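PDB 5NV8: EF-P arginine 32 rhamnosyl-transferase from Pseudomonas putida KT2440, which belongs to the EarP family of glycosyltransferases, proteins built from two Rossmann-like lobes in the manner of the GT-B fold. Local coordinates for residues A[36-41]-A[47-52]; A[313-318]-A[340-345]; A[172-177]-A[364-369]; A[213-218]-A[236-241]. All blocks are in the same frame, centred on the assembly; numbering follows the deposited sequence.

Contact 1: residues A[36-41]-A[47-52]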
loop_
_atom_site.group_PDB
_atom_site.type_symbol
_atom_site.label_atom_id
_atom_site.label_comp_id
_atom_site.label_asym_id
_atom_site.label_seq_id
_atom_site.Cartn_x
_atom_site.Cartn_y
_atom_site.Cartn_z
ATOM N N ARG A 36 1.158 12.839 0.097
ATOM C CA ARG A 36 2.282 12.287 -0.656
ATOM C C ARG A 36 2.596 13.140 -1.879
ATOM O O ARG A 36 3.762 13.451 -2.151
ATOM C CB ARG A 36 1.984 10.844 -1.072
ATOM C CG ARG A 36 3.075 10.219 -1.918
ATOM C CD ARG A 36 2.791 8.752 -2.229
ATOM N NE ARG A 36 2.469 7.970 -1.036
ATOM C CZ ARG A 36 3.343 7.652 -0.086
ATOM N NH1 ARG A 36 4.605 8.053 -0.173
ATOM N NH2 ARG A 36 2.953 6.934 0.958
ATOM N N LEU A 37 1.563 13.531 -2.630
ATOM C CA LEU A 37 1.778 14.332 -3.830
ATOM C C LEU A 37 2.327 15.714 -3.490
ATOM O O LEU A 37 3.198 16.229 -4.200
ATOM C CB LEU A 37 0.473 14.450 -4.616
ATOM C CG LEU A 37 0.442 15.439 -5.782
ATOM C CD1 LEU A 37 1.451 15.046 -6.847
ATOM C CD2 LEU A 37 -0.955 15.517 -6.369
ATOM N N ALA A 38 1.841 16.320 -2.401
ATOM C CA ALA A 38 2.232 17.690 -2.073
ATOM C C ALA A 38 3.719 17.795 -1.750
ATOM O O ALA A 38 4.375 18.764 -2.152
ATOM C CB ALA A 38 1.392 18.212 -0.908
ATOM N N ARG A 39 4.271 16.821 -1.020
ATOM C CA ARG A 39 5.705 16.846 -0.742
ATOM C C ARG A 39 6.515 16.658 -2.017
ATOM O O ARG A 39 7.576 17.268 -2.182
ATOM C CB ARG A 39 6.083 15.762 0.267
ATOM C CG ARG A 39 5.204 15.675 1.485
ATOM C CD ARG A 39 5.826 14.756 2.527
ATOM N NE ARG A 39 6.238 13.465 1.980
ATOM C CZ ARG A 39 5.454 12.391 1.929
ATOM N NH1 ARG A 39 4.213 12.451 2.391
ATOM N NH2 ARG A 39 5.910 11.256 1.419
ATOM N N GLN A 40 6.028 15.813 -2.927
ATOM C CA GLN A 40 6.787 15.493 -4.129
ATOM C C GLN A 40 6.885 16.692 -5.066
ATOM O O GLN A 40 7.941 16.932 -5.660
ATOM C CB GLN A 40 6.150 14.298 -4.840
ATOM C CG GLN A 40 7.019 13.692 -5.926
ATOM C CD GLN A 40 6.448 12.404 -6.484
ATOM O OE1 GLN A 40 5.253 12.133 -6.363
ATOM N NE2 GLN A 40 7.302 11.604 -7.108
ATOM N N LEU A 41 5.800 17.459 -5.214
ATOM C CA LEU A 41 5.837 18.622 -6.096
ATOM C C LEU A 41 6.712 19.739 -5.550
ATOM O O LEU A 41 7.165 20.590 -6.324
ATOM C CB LEU A 41 4.431 19.159 -6.352
ATOM C CG LEU A 41 3.370 18.155 -6.790
ATOM C CD1 LEU A 41 1.990 18.670 -6.415
ATOM C CD2 LEU A 41 3.473 17.877 -8.282
ATOM N N LEU A 47 8.074 23.519 -6.449
ATOM C CA LEU A 47 6.848 24.296 -6.527
ATOM C C LEU A 47 6.415 24.754 -5.142
ATOM O O LEU A 47 6.706 24.109 -4.132
ATOM C CB LEU A 47 5.725 23.484 -7.176
ATOM C CG LEU A 47 5.880 23.158 -8.662
ATOM C CD1 LEU A 47 4.977 21.992 -9.042
ATOM C CD2 LEU A 47 5.572 24.381 -9.511
ATOM N N ALA A 48 5.712 25.882 -5.106
ATOM C CA ALA A 48 5.128 26.399 -3.870
ATOM C C ALA A 48 3.704 25.870 -3.787
ATOM O O ALA A 48 2.797 26.391 -4.439
ATOM C CB ALA A 48 5.166 27.922 -3.843
ATOM N N VAL A 49 3.503 24.826 -2.996
ATOM C CA VAL A 49 2.200 24.186 -2.902
ATOM C C VAL A 49 1.663 24.362 -1.490
ATOM O O VAL A 49 2.415 24.401 -0.509
ATOM C CB VAL A 49 2.261 22.693 -3.299
ATOM C CG1 VAL A 49 3.120 22.511 -4.546
ATOM C CG2 VAL A 49 2.767 21.832 -2.155
ATOM N N ARG A 50 0.345 24.499 -1.398
ATOM C CA ARG A 50 -0.346 24.606 -0.123
ATOM C C ARG A 50 -1.484 23.601 -0.120
ATOM O O ARG A 50 -2.403 23.692 -0.940
ATOM C CB ARG A 50 -0.860 26.030 0.123
ATOM C CG ARG A 50 -1.451 26.711 -1.106
ATOM C CD ARG A 50 -1.303 28.233 -1.050
ATOM N NE ARG A 50 -2.252 28.901 -1.941
ATOM C CZ ARG A 50 -2.025 30.060 -2.552
ATOM N NH1 ARG A 50 -0.875 30.698 -2.378
ATOM N NH2 ARG A 50 -2.952 30.584 -3.343
ATOM N N LEU A 51 -1.404 22.631 0.781
ATOM C CA LEU A 51 -2.431 21.612 0.926
ATOM C C LEU A 51 -3.519 22.132 1.857
ATOM O O LEU A 51 -3.271 22.358 3.048
ATOM C CB LEU A 51 -1.820 20.320 1.465
ATOM C CG LEU A 51 -2.770 19.144 1.673
ATOM C CD1 LEU A 51 -3.434 18.767 0.362
ATOM C CD2 LEU A 51 -2.023 17.969 2.271
ATOM N N TRP A 52 -4.721 22.324 1.315
ATOM C CA TRP A 52 -5.840 22.831 2.106
ATOM C C TRP A 52 -6.685 21.655 2.588
ATOM O O TRP A 52 -7.778 21.377 2.090
ATOM C CB TRP A 52 -6.661 23.832 1.301
#
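The carbonyl oxygen of Leu41, near the end of its helix, receives the backbone N-H of Leu47 in a bond of 3.1 Å between Leu41 O and Leu47 N, bent modestly to 154° at the hydrogen. This bond spans the five residues between the segments, just ahead of strand 48-51. Leu41 offers its CB, which is met by Leu47 CD1 at 3.9 Å and by Val49 CG1 at 4.0 Å, so the helix is touched close to its backbone. Val49 uses both branches: with chi1 at -43°, CG1 stands beside the backbone N and faces Leu41, while CG2 turns to the preceding turn of the helix. There Val49 CG2 lies 3.5 Å from Ala38 O and touches Ala38 CB at 4.1 Å. The small Ala38 thus lets a branched side chain come right up to the helix. Trp18 of strand 17-20 and Ala379 and Val383 of helix 378-387 add to the packing around Leu41, Leu47 and Val49. Strand 17-20, helix 30-43 and strand 48-51, with the two strands parallel and adjacent, form a beta-alpha-beta crossover, the building unit of Rossmann-like lobes.

Contact 2: residues A[313-318]-A[340-345]; sequences EKLEAF and AWNMDF
Leu315 holds its CG opposite the backbone N (chi1 -177°), which sends its branch across to Asn342, whose own first torsion of -67° swings the amide to meet it. The touch is loose: Leu315 CD2 and Asn342 ND2 are 4.0 Å apart, and Leu315 CG is equally distant from that nitrogen. The side chains cross obliquely, the leucine giving the amide an apolar neighbour and no bond. What fixes the amide's rotation is the chain around it: ND2 donates to Trp338 O, one turn back in its own helix, and to Trp301 O, while OD1 accepts from Ile303 N. Through these bonds the end of helix 328-343 is stitched to strand 299-302, an outermost strand of the six-stranded sheet in this Rossmann-like lobe, and Leu315, which also packs on Trp301, brings helix 315-322 to the same edge. On the more exposed side, Glu316 and Met343 meet at about a right angle, with Glu316 OE2 and Met343 SD 4.0 Å apart, a loose approach with no bond between them. The carboxylate has its charge partner in Arg339, which forms a salt bridge with OE1. Asp344 is the first residue to depart from helical phi/psi, with positive phi (68°).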
loop_
_atom_site.group_PDB
_atom_site.type_symbol
_atom_site.label_atom_id
_atom_site.label_comp_id
_atom_site.label_asym_id
_atom_site.label_seq_id
_atom_site.Cartn_x
_atom_site.Cartn_y
_atom_site.Cartn_z
ATOM N N GLU A 313 -15.545 -5.494 -8.589
ATOM C CA GLU A 313 -15.766 -4.712 -9.801
ATOM C C GLU A 313 -14.441 -4.322 -10.445
ATOM O O GLU A 313 -14.151 -4.732 -11.565
ATOM C CB GLU A 313 -16.591 -3.460 -9.488
ATOM N N LYS A 314 -13.638 -3.530 -9.734
ATOM C CA LYS A 314 -12.343 -3.083 -10.232
ATOM C C LYS A 314 -11.206 -4.009 -9.829
ATOM O O LYS A 314 -10.049 -3.736 -10.166
ATOM C CB LYS A 314 -12.051 -1.658 -9.743
ATOM C CG LYS A 314 -13.284 -0.778 -9.654
ATOM C CD LYS A 314 -12.918 0.695 -9.724
ATOM N N LEU A 315 -11.512 -5.104 -9.134
ATOM C CA LEU A 315 -10.475 -6.033 -8.707
ATOM C C LEU A 315 -9.948 -6.836 -9.892
ATOM O O LEU A 315 -8.739 -6.863 -10.148
ATOM C CB LEU A 315 -11.030 -6.933 -7.595
ATOM C CG LEU A 315 -10.184 -7.989 -6.873
ATOM C CD1 LEU A 315 -10.102 -9.299 -7.636
ATOM C CD2 LEU A 315 -8.794 -7.431 -6.623
ATOM N N GLU A 316 -10.847 -7.461 -10.659
ATOM C CA GLU A 316 -10.407 -8.286 -11.782
ATOM C C GLU A 316 -9.781 -7.450 -12.894
ATOM O O GLU A 316 -8.927 -7.952 -13.637
ATOM C CB GLU A 316 -11.574 -9.124 -12.314
ATOM C CG GLU A 316 -12.447 -9.758 -11.224
ATOM C CD GLU A 316 -12.004 -11.169 -10.838
ATOM O OE1 GLU A 316 -11.137 -11.746 -11.532
ATOM O OE2 GLU A 316 -12.526 -11.706 -9.837
ATOM N N ALA A 317 -10.174 -6.178 -13.024
ATOM C CA ALA A 317 -9.503 -5.315 -13.988
ATOM C C ALA A 317 -8.055 -5.077 -13.592
ATOM O O ALA A 317 -7.201 -4.876 -14.461
ATOM C CB ALA A 317 -10.244 -3.984 -14.143
ATOM N N PHE A 318 -7.748 -5.118 -12.293
ATOM C CA PHE A 318 -6.351 -5.017 -11.885
ATOM C C PHE A 318 -5.587 -6.295 -12.211
ATOM O O PHE A 318 -4.430 -6.241 -12.645
ATOM C CB PHE A 318 -6.243 -4.704 -10.395
ATOM C CG PHE A 318 -4.834 -4.736 -9.891
ATOM C CD1 PHE A 318 -3.895 -3.852 -10.396
ATOM C CD2 PHE A 318 -4.436 -5.667 -8.952
ATOM C CE1 PHE A 318 -2.589 -3.882 -9.957
ATOM C CE2 PHE A 318 -3.128 -5.703 -8.509
ATOM C CZ PHE A 318 -2.203 -4.810 -9.011
ATOM N N ALA A 340 -10.428 -14.530 -3.109
ATOM C CA ALA A 340 -10.909 -15.036 -1.827
ATOM C C ALA A 340 -10.914 -13.947 -0.760
ATOM O O ALA A 340 -11.856 -13.852 0.036
ATOM C CB ALA A 340 -10.050 -16.218 -1.385
ATOM N N TRP A 341 -9.870 -13.116 -0.729
ATOM C CA TRP A 341 -9.774 -12.022 0.230
ATOM C C TRP A 341 -10.813 -10.936 -0.010
ATOM O O TRP A 341 -11.019 -10.092 0.869
ATOM C CB TRP A 341 -8.362 -11.426 0.178
ATOM C CG TRP A 341 -7.982 -10.550 1.341
ATOM C CD1 TRP A 341 -7.524 -9.263 1.278
ATOM C CD2 TRP A 341 -8.006 -10.897 2.733
ATOM N NE1 TRP A 341 -7.267 -8.788 2.541
ATOM C CE2 TRP A 341 -7.556 -9.769 3.453
ATOM C CE3 TRP A 341 -8.368 -12.046 3.442
ATOM C CZ2 TRP A 341 -7.460 -9.759 4.845
ATOM C CZ3 TRP A 341 -8.272 -12.036 4.824
ATOM C CH2 TRP A 341 -7.822 -10.899 5.510
ATOM N N ASN A 342 -11.477 -10.939 -1.169
ATOM C CA ASN A 342 -12.452 -9.914 -1.508
ATOM C C ASN A 342 -13.847 -10.455 -1.793
ATOM O O ASN A 342 -14.794 -9.661 -1.840
ATOM C CB ASN A 342 -11.978 -9.106 -2.728
ATOM C CG ASN A 342 -10.749 -8.262 -2.432
ATOM O OD1 ASN A 342 -10.829 -7.235 -1.756
ATOM N ND2 ASN A 342 -9.602 -8.692 -2.945
ATOM N N MET A 343 -14.007 -11.770 -1.986
ATOM C CA MET A 343 -15.306 -12.350 -2.318
ATOM C C MET A 343 -15.678 -13.509 -1.398
ATOM O O MET A 343 -16.575 -14.292 -1.734
ATOM C CB MET A 343 -15.339 -12.799 -3.783
ATOM C CG MET A 343 -14.675 -11.820 -4.746
ATOM S SD MET A 343 -14.428 -12.465 -6.413
ATOM C CE MET A 343 -15.984 -13.304 -6.695
ATOM N N ASP A 344 -15.001 -13.640 -0.253
ATOM C CA ASP A 344 -15.382 -14.573 0.811
ATOM C C ASP A 344 -15.210 -16.035 0.391
ATOM O O ASP A 344 -16.070 -16.874 0.663
ATOM C CB ASP A 344 -16.816 -14.311 1.287
ATOM C CG ASP A 344 -17.066 -14.811 2.695
ATOM O OD1 ASP A 344 -16.113 -15.299 3.333
ATOM O OD2 ASP A 344 -18.217 -14.716 3.169
ATOM N N PHE A 345 -14.095 -16.347 -0.264
ATOM C CA PHE A 345 -13.708 -17.723 -0.539
ATOM C C PHE A 345 -12.582 -18.130 0.407
ATOM O O PHE A 345 -11.842 -17.279 0.908
ATOM C CB PHE A 345 -13.278 -17.895 -1.998
ATOM C CG PHE A 345 -14.279 -17.370 -2.989
ATOM C CD1 PHE A 345 -15.638 -17.521 -2.765
ATOM C CD2 PHE A 345 -13.864 -16.724 -4.141
ATOM C CE1 PHE A 345 -16.564 -17.037 -3.671
ATOM C CE2 PHE A 345 -14.785 -16.239 -5.050
ATOM C CZ PHE A 345 -16.136 -16.396 -4.815
#

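Contact 3: residues A[172-177]-A[364-369]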
loop_
_atom_site.group_PDB
_atom_site.type_symbol
_atom_site.label_atom_id
_atom_site.label_comp_id
_atom_site.label_asym_id
_atom_site.label_seq_id
_atom_site.Cartn_x
_atom_site.Cartn_y
_atom_site.Cartn_z
ATOM N N ARG A 172 16.141 3.877 -2.610
ATOM C CA ARG A 172 16.082 3.773 -1.154
ATOM C C ARG A 172 15.578 2.406 -0.712
ATOM O O ARG A 172 15.935 1.936 0.374
ATOM C CB ARG A 172 15.191 4.875 -0.577
ATOM C CG ARG A 172 15.810 6.265 -0.608
ATOM C CD ARG A 172 14.927 7.288 0.094
ATOM N NE ARG A 172 13.902 7.828 -0.794
ATOM C CZ ARG A 172 12.614 7.500 -0.734
ATOM N NH1 ARG A 172 12.193 6.630 0.176
ATOM N NH2 ARG A 172 11.747 8.039 -1.584
ATOM N N ARG A 173 14.749 1.758 -1.535
ATOM C CA ARG A 173 14.275 0.416 -1.213
ATOM C C ARG A 173 15.415 -0.594 -1.267
ATOM O O ARG A 173 15.582 -1.407 -0.351
ATOM C CB ARG A 173 13.154 0.017 -2.174
ATOM C CG ARG A 173 12.511 -1.329 -1.870
ATOM C CD ARG A 173 11.797 -1.885 -3.093
ATOM N NE ARG A 173 12.657 -1.892 -4.272
ATOM C CZ ARG A 173 12.348 -2.473 -5.429
ATOM N NH1 ARG A 173 11.188 -3.098 -5.576
ATOM N NH2 ARG A 173 13.202 -2.427 -6.444
ATOM N N ASP A 174 16.218 -0.544 -2.331
ATOM C CA ASP A 174 17.284 -1.523 -2.519
ATOM C C ASP A 174 18.346 -1.412 -1.431
ATOM O O ASP A 174 18.819 -2.432 -0.915
ATOM C CB ASP A 174 17.906 -1.341 -3.902
ATOM C CG ASP A 174 16.940 -1.675 -5.017
ATOM O OD1 ASP A 174 17.308 -1.514 -6.200
ATOM O OD2 ASP A 174 15.808 -2.106 -4.706
ATOM N N GLY A 175 18.735 -0.188 -1.071
ATOM C CA GLY A 175 19.723 -0.016 -0.019
ATOM C C GLY A 175 19.238 -0.498 1.335
ATOM O O GLY A 175 20.032 -0.975 2.150
ATOM N N PHE A 176 17.934 -0.384 1.593
ATOM C CA PHE A 176 17.382 -0.867 2.855
ATOM C C PHE A 176 17.368 -2.391 2.899
ATOM O O PHE A 176 17.796 -2.998 3.888
ATOM C CB PHE A 176 15.972 -0.305 3.051
ATOM C CG PHE A 176 15.306 -0.760 4.319
ATOM C CD1 PHE A 176 15.462 -0.045 5.494
ATOM C CD2 PHE A 176 14.520 -1.900 4.334
ATOM C CE1 PHE A 176 14.848 -0.460 6.660
ATOM C CE2 PHE A 176 13.907 -2.320 5.496
ATOM C CZ PHE A 176 14.069 -1.598 6.660
ATOM N N GLN A 177 16.880 -3.029 1.832
ATOM C CA GLN A 177 16.754 -4.481 1.801
ATOM C C GLN A 177 18.092 -5.193 1.648
ATOM O O GLN A 177 18.153 -6.407 1.877
ATOM C CB GLN A 177 15.818 -4.902 0.667
ATOM C CG GLN A 177 14.403 -4.371 0.807
ATOM C CD GLN A 177 13.493 -4.814 -0.327
ATOM O OE1 GLN A 177 13.920 -4.926 -1.479
ATOM N NE2 GLN A 177 12.231 -5.071 -0.005
ATOM N N HIS A 364 7.596 -12.599 -9.694
ATOM C CA HIS A 364 6.532 -11.855 -10.361
ATOM C C HIS A 364 6.309 -10.495 -9.710
ATOM O O HIS A 364 6.052 -9.501 -10.401
ATOM C CB HIS A 364 5.241 -12.671 -10.347
ATOM C CG HIS A 364 4.143 -12.076 -11.169
ATOM N ND1 HIS A 364 4.104 -12.180 -12.542
ATOM C CD2 HIS A 364 3.042 -11.373 -10.812
ATOM C CE1 HIS A 364 3.027 -11.567 -12.997
ATOM N NE2 HIS A 364 2.365 -11.068 -11.969
ATOM N N ALA A 365 6.402 -10.429 -8.379
ATOM C CA ALA A 365 6.206 -9.158 -7.690
ATOM C C ALA A 365 7.335 -8.180 -7.996
ATOM O O ALA A 365 7.096 -6.975 -8.139
ATOM C CB ALA A 365 6.086 -9.393 -6.185
ATOM N N ARG A 366 8.572 -8.677 -8.100
ATOM C CA ARG A 366 9.689 -7.812 -8.469
ATOM C C ARG A 366 9.537 -7.295 -9.892
ATOM O O ARG A 366 9.771 -6.109 -10.159
ATOM C CB ARG A 366 11.014 -8.565 -8.325
ATOM C CG ARG A 366 11.293 -9.100 -6.933
ATOM C CD ARG A 366 11.677 -7.977 -5.987
ATOM N NE ARG A 366 12.810 -7.206 -6.488
ATOM C CZ ARG A 366 13.526 -6.368 -5.747
ATOM N NH1 ARG A 366 13.227 -6.190 -4.469
ATOM N NH2 ARG A 366 14.543 -5.707 -6.286
ATOM N N LEU A 367 9.146 -8.172 -10.820
ATOM C CA LEU A 367 9.046 -7.777 -12.220
ATOM C C LEU A 367 7.933 -6.762 -12.449
ATOM O O LEU A 367 8.046 -5.915 -13.340
ATOM C CB LEU A 367 8.832 -9.014 -13.092
ATOM C CG LEU A 367 10.044 -9.940 -13.223
ATOM C CD1 LEU A 367 9.615 -11.379 -13.481
ATOM C CD2 LEU A 367 10.972 -9.448 -14.320
ATOM N N TRP A 368 6.854 -6.827 -11.664
ATOM C CA TRP A 368 5.777 -5.856 -11.825
ATOM C C TRP A 368 6.214 -4.465 -11.384
ATOM O O TRP A 368 5.902 -3.470 -12.050
ATOM C CB TRP A 368 4.540 -6.295 -11.041
ATOM C CG TRP A 368 3.417 -5.309 -11.144
ATOM C CD1 TRP A 368 3.104 -4.323 -10.252
ATOM C CD2 TRP A 368 2.465 -5.203 -12.209
ATOM N NE1 TRP A 368 2.013 -3.612 -10.695
ATOM C CE2 TRP A 368 1.601 -4.132 -11.894
ATOM C CE3 TRP A 368 2.255 -5.911 -13.397
ATOM C CZ2 TRP A 368 0.545 -3.756 -12.722
ATOM C CZ3 TRP A 368 1.205 -5.534 -14.218
ATOM C CH2 TRP A 368 0.364 -4.468 -13.876
ATOM N N GLY A 369 6.929 -4.372 -10.261
ATOM C CA GLY A 369 7.403 -3.076 -9.806
ATOM C C GLY A 369 8.371 -2.434 -10.780
ATOM O O GLY A 369 8.298 -1.230 -11.042
HETATM O O HOH W 1 10.868 -3.824 -8.172
#
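A stacked arginine pair joins helix 169-177, ahead of the six-stranded sheet in sequence, to helix 358-373 near the C-terminus; the two run roughly antiparallel, their short segments 14.6 Å apart axis to axis at 150°. Long side chains bridge this wide gap. Arg173 and Arg366 approach from opposite directions and lay their guanidinium groups flat on one another, centres 4.1 Å apart and planes 13° from parallel; Arg173 NH2 comes within 3.5 Å of Arg366 NH2. Arg366 reaches the stack through bends at chi2 and chi3. The like charges are probably eased by Asp174, whose OD2 forms a salt bridge with Arg173 NH2 at 3.1 Å through a weak, bent bond and stands 4.1 Å from Arg366 NH2, beyond salt-bridge range. At the edge of the Arg366 guanidinium, in plane, Gln177 OE1 takes a weak hydrogen bond from Arg366 NH1 at 3.3 Å. The Gln177 amide is held at its other end, where NE2 donates to Trp276 O of helix 268-277, against which Arg173 also packs. One water completes the bridge, lying in the plane of the Arg173 guanidinium: it accepts from Arg173 NH1 at 2.7 Å and donates to Arg366 O at 3.2 Å.

Contact 4: residues A[213-218]-A[236-241]; sequences NWLDAL and AGLSQW
The indole of Trp241 is held over one face by Leu215 and at its nitrogen edge by Asp216. Leu215 CB sits 3.7 Å from the centroid of the six-membered ring, only 15° off the normal, a well-centred CH-pi contact. Further along the leucine, CD1 approaches the ring fusion, 3.8 Å from Trp241 CD2. At the edge, Trp241 NE1 donates a short hydrogen bond of 2.6 Å to Asp216 OD1, with 144° at the hydrogen. The oxygen lies in the ring plane, but the N-H arrives well above the carboxylate plane, and the two planes are far from parallel. Trp241 can span the gap because its CG is anti to its own backbone N, carrying the ring out to the other helix; face and edge contacts together probably fix its rotation. Deeper in, Leu215 CD1 meets Leu238 CD1 at 3.6 Å, the two leucines crossing at about a right angle. The helix segments cross at -55°. Both helices lean on strand 225-230, which joins them in the chain: Leu215 packs on Leu227 and Leu238 on Val229, and Leu238 also touches Val260 of the adjoining parallel strand 258-263.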
loop_
_atom_site.group_PDB
_atom_site.type_symbol
_atom_site.label_atom_id
_atom_site.label_comp_id
_atom_site.label_asym_id
_atom_site.label_seq_id
_atom_site.Cartn_x
_atom_site.Cartn_y
_atom_site.Cartn_z
ATOM N N ASN A 213 -10.328 -17.592 8.851
ATOM C CA ASN A 213 -9.850 -18.749 8.099
ATOM C C ASN A 213 -8.370 -18.615 7.758
ATOM O O ASN A 213 -7.640 -19.613 7.741
ATOM C CB ASN A 213 -10.682 -18.934 6.829
ATOM C CG ASN A 213 -12.103 -19.388 7.120
ATOM O OD1 ASN A 213 -12.384 -19.959 8.176
ATOM N ND2 ASN A 213 -13.008 -19.136 6.181
ATOM N N TRP A 214 -7.907 -17.392 7.487
ATOM C CA TRP A 214 -6.496 -17.187 7.170
ATOM C C TRP A 214 -5.620 -17.407 8.398
ATOM O O TRP A 214 -4.597 -18.096 8.326
ATOM C CB TRP A 214 -6.280 -15.784 6.604
ATOM C CG TRP A 214 -4.969 -15.623 5.903
ATOM C CD1 TRP A 214 -4.182 -16.616 5.400
ATOM C CD2 TRP A 214 -4.287 -14.394 5.629
ATOM N NE1 TRP A 214 -3.055 -16.083 4.828
ATOM C CE2 TRP A 214 -3.095 -14.720 4.954
ATOM C CE3 TRP A 214 -4.570 -13.049 5.885
ATOM C CZ2 TRP A 214 -2.187 -13.752 4.531
ATOM C CZ3 TRP A 214 -3.667 -12.089 5.465
ATOM C CH2 TRP A 214 -2.489 -12.446 4.797
ATOM N N LEU A 215 -6.004 -16.818 9.534
ATOM C CA LEU A 215 -5.225 -16.995 10.754
ATOM C C LEU A 215 -5.239 -18.443 11.226
ATOM O O LEU A 215 -4.276 -18.894 11.856
ATOM C CB LEU A 215 -5.747 -16.071 11.853
ATOM C CG LEU A 215 -5.885 -14.586 11.513
ATOM C CD1 LEU A 215 -6.375 -13.814 12.731
ATOM C CD2 LEU A 215 -4.577 -14.010 10.995
ATOM N N ASP A 216 -6.314 -19.183 10.942
ATOM C CA ASP A 216 -6.312 -20.614 11.228
ATOM C C ASP A 216 -5.310 -21.344 10.342
ATOM O O ASP A 216 -4.669 -22.306 10.781
ATOM C CB ASP A 216 -7.714 -21.195 11.040
ATOM C CG ASP A 216 -8.675 -20.767 12.134
ATOM O OD1 ASP A 216 -8.208 -20.384 13.226
ATOM O OD2 ASP A 216 -9.903 -20.823 11.902
ATOM N N ALA A 217 -5.161 -20.899 9.093
ATOM C CA ALA A 217 -4.185 -21.514 8.199
ATOM C C ALA A 217 -2.760 -21.237 8.661
ATOM O O ALA A 217 -1.919 -22.144 8.675
ATOM C CB ALA A 217 -4.398 -21.013 6.770
ATOM N N LEU A 218 -2.471 -19.990 9.046
ATOM C CA LEU A 218 -1.131 -19.648 9.516
ATOM C C LEU A 218 -0.800 -20.366 10.818
ATOM O O LEU A 218 0.316 -20.874 10.990
ATOM C CB LEU A 218 -1.011 -18.134 9.697
ATOM C CG LEU A 218 -1.283 -17.257 8.468
ATOM C CD1 LEU A 218 -1.064 -15.781 8.783
ATOM C CD2 LEU A 218 -0.410 -17.689 7.299
ATOM N N ALA A 236 -10.146 -5.501 15.494
ATOM C CA ALA A 236 -11.405 -5.949 16.081
ATOM C C ALA A 236 -11.618 -7.439 15.841
ATOM O O ALA A 236 -11.774 -8.219 16.787
ATOM C CB ALA A 236 -12.569 -5.135 15.512
ATOM N N GLY A 237 -11.624 -7.851 14.571
ATOM C CA GLY A 237 -11.769 -9.262 14.257
ATOM C C GLY A 237 -10.575 -10.089 14.681
ATOM O O GLY A 237 -10.713 -11.280 14.975
ATOM N N LEU A 238 -9.388 -9.477 14.706
ATOM C CA LEU A 238 -8.215 -10.151 15.253
ATOM C C LEU A 238 -8.448 -10.554 16.702
ATOM O O LEU A 238 -8.080 -11.660 17.117
ATOM C CB LEU A 238 -6.996 -9.238 15.137
ATOM C CG LEU A 238 -5.598 -9.857 15.169
ATOM C CD1 LEU A 238 -5.281 -10.545 13.852
ATOM C CD2 LEU A 238 -4.568 -8.779 15.470
ATOM N N SER A 239 -9.071 -9.671 17.486
ATOM C CA SER A 239 -9.372 -10.000 18.874
ATOM C C SER A 239 -10.444 -11.078 18.965
ATOM O O SER A 239 -10.343 -11.992 19.793
ATOM C CB SER A 239 -9.801 -8.743 19.630
ATOM O OG SER A 239 -8.918 -7.665 19.369
ATOM N N GLN A 240 -11.475 -10.996 18.120
ATOM C CA GLN A 240 -12.526 -12.009 18.119
ATOM C C GLN A 240 -11.996 -13.386 17.741
ATOM O O GLN A 240 -12.633 -14.394 18.064
ATOM C CB GLN A 240 -13.649 -11.608 17.160
ATOM C CG GLN A 240 -14.204 -10.212 17.387
ATOM C CD GLN A 240 -14.940 -9.672 16.170
ATOM O OE1 GLN A 240 -15.506 -10.433 15.385
ATOM N NE2 GLN A 240 -14.930 -8.353 16.009
ATOM N N TRP A 241 -10.849 -13.453 17.061
ATOM C CA TRP A 241 -10.270 -14.743 16.708
ATOM C C TRP A 241 -9.450 -15.321 17.856
ATOM O O TRP A 241 -9.555 -16.515 18.155
ATOM C CB TRP A 241 -9.407 -14.608 15.452
ATOM C CG TRP A 241 -8.807 -15.908 15.010
ATOM C CD1 TRP A 241 -9.416 -16.887 14.278
ATOM C CD2 TRP A 241 -7.482 -16.379 15.284
ATOM N NE1 TRP A 241 -8.552 -17.934 14.077
ATOM C CE2 TRP A 241 -7.357 -17.648 14.684
ATOM C CE3 TRP A 241 -6.388 -15.849 15.976
ATOM C CZ2 TRP A 241 -6.182 -18.395 14.753
ATOM C CZ3 TRP A 241 -5.223 -16.593 16.046
ATOM C CH2 TRP A 241 -5.130 -17.853 15.438
#

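How the contacts relate
Contact 1 is buried, though not central, and almost purely apolar apart from one backbone bond; the other three are partly buried and let polar groups in. It lies across the chain's centre from contacts 2 and 4, about 33 and 39 Å away between centres. No helix or strand is shared between contacts, but two rest on the same six-stranded sheet: contact 4 on strands 225-230 and 258-263, contact 2 on edge strand 299-302. These two join through Trp341 and Trp214, whose rings meet edge-to-face. Contact 3 encloses both in sequence and touches contact 2 where Phe318 packs on Trp368. Chemistry follows spacing: aliphatic packing where helix and strand lie close, arginines with a water across the widest gap.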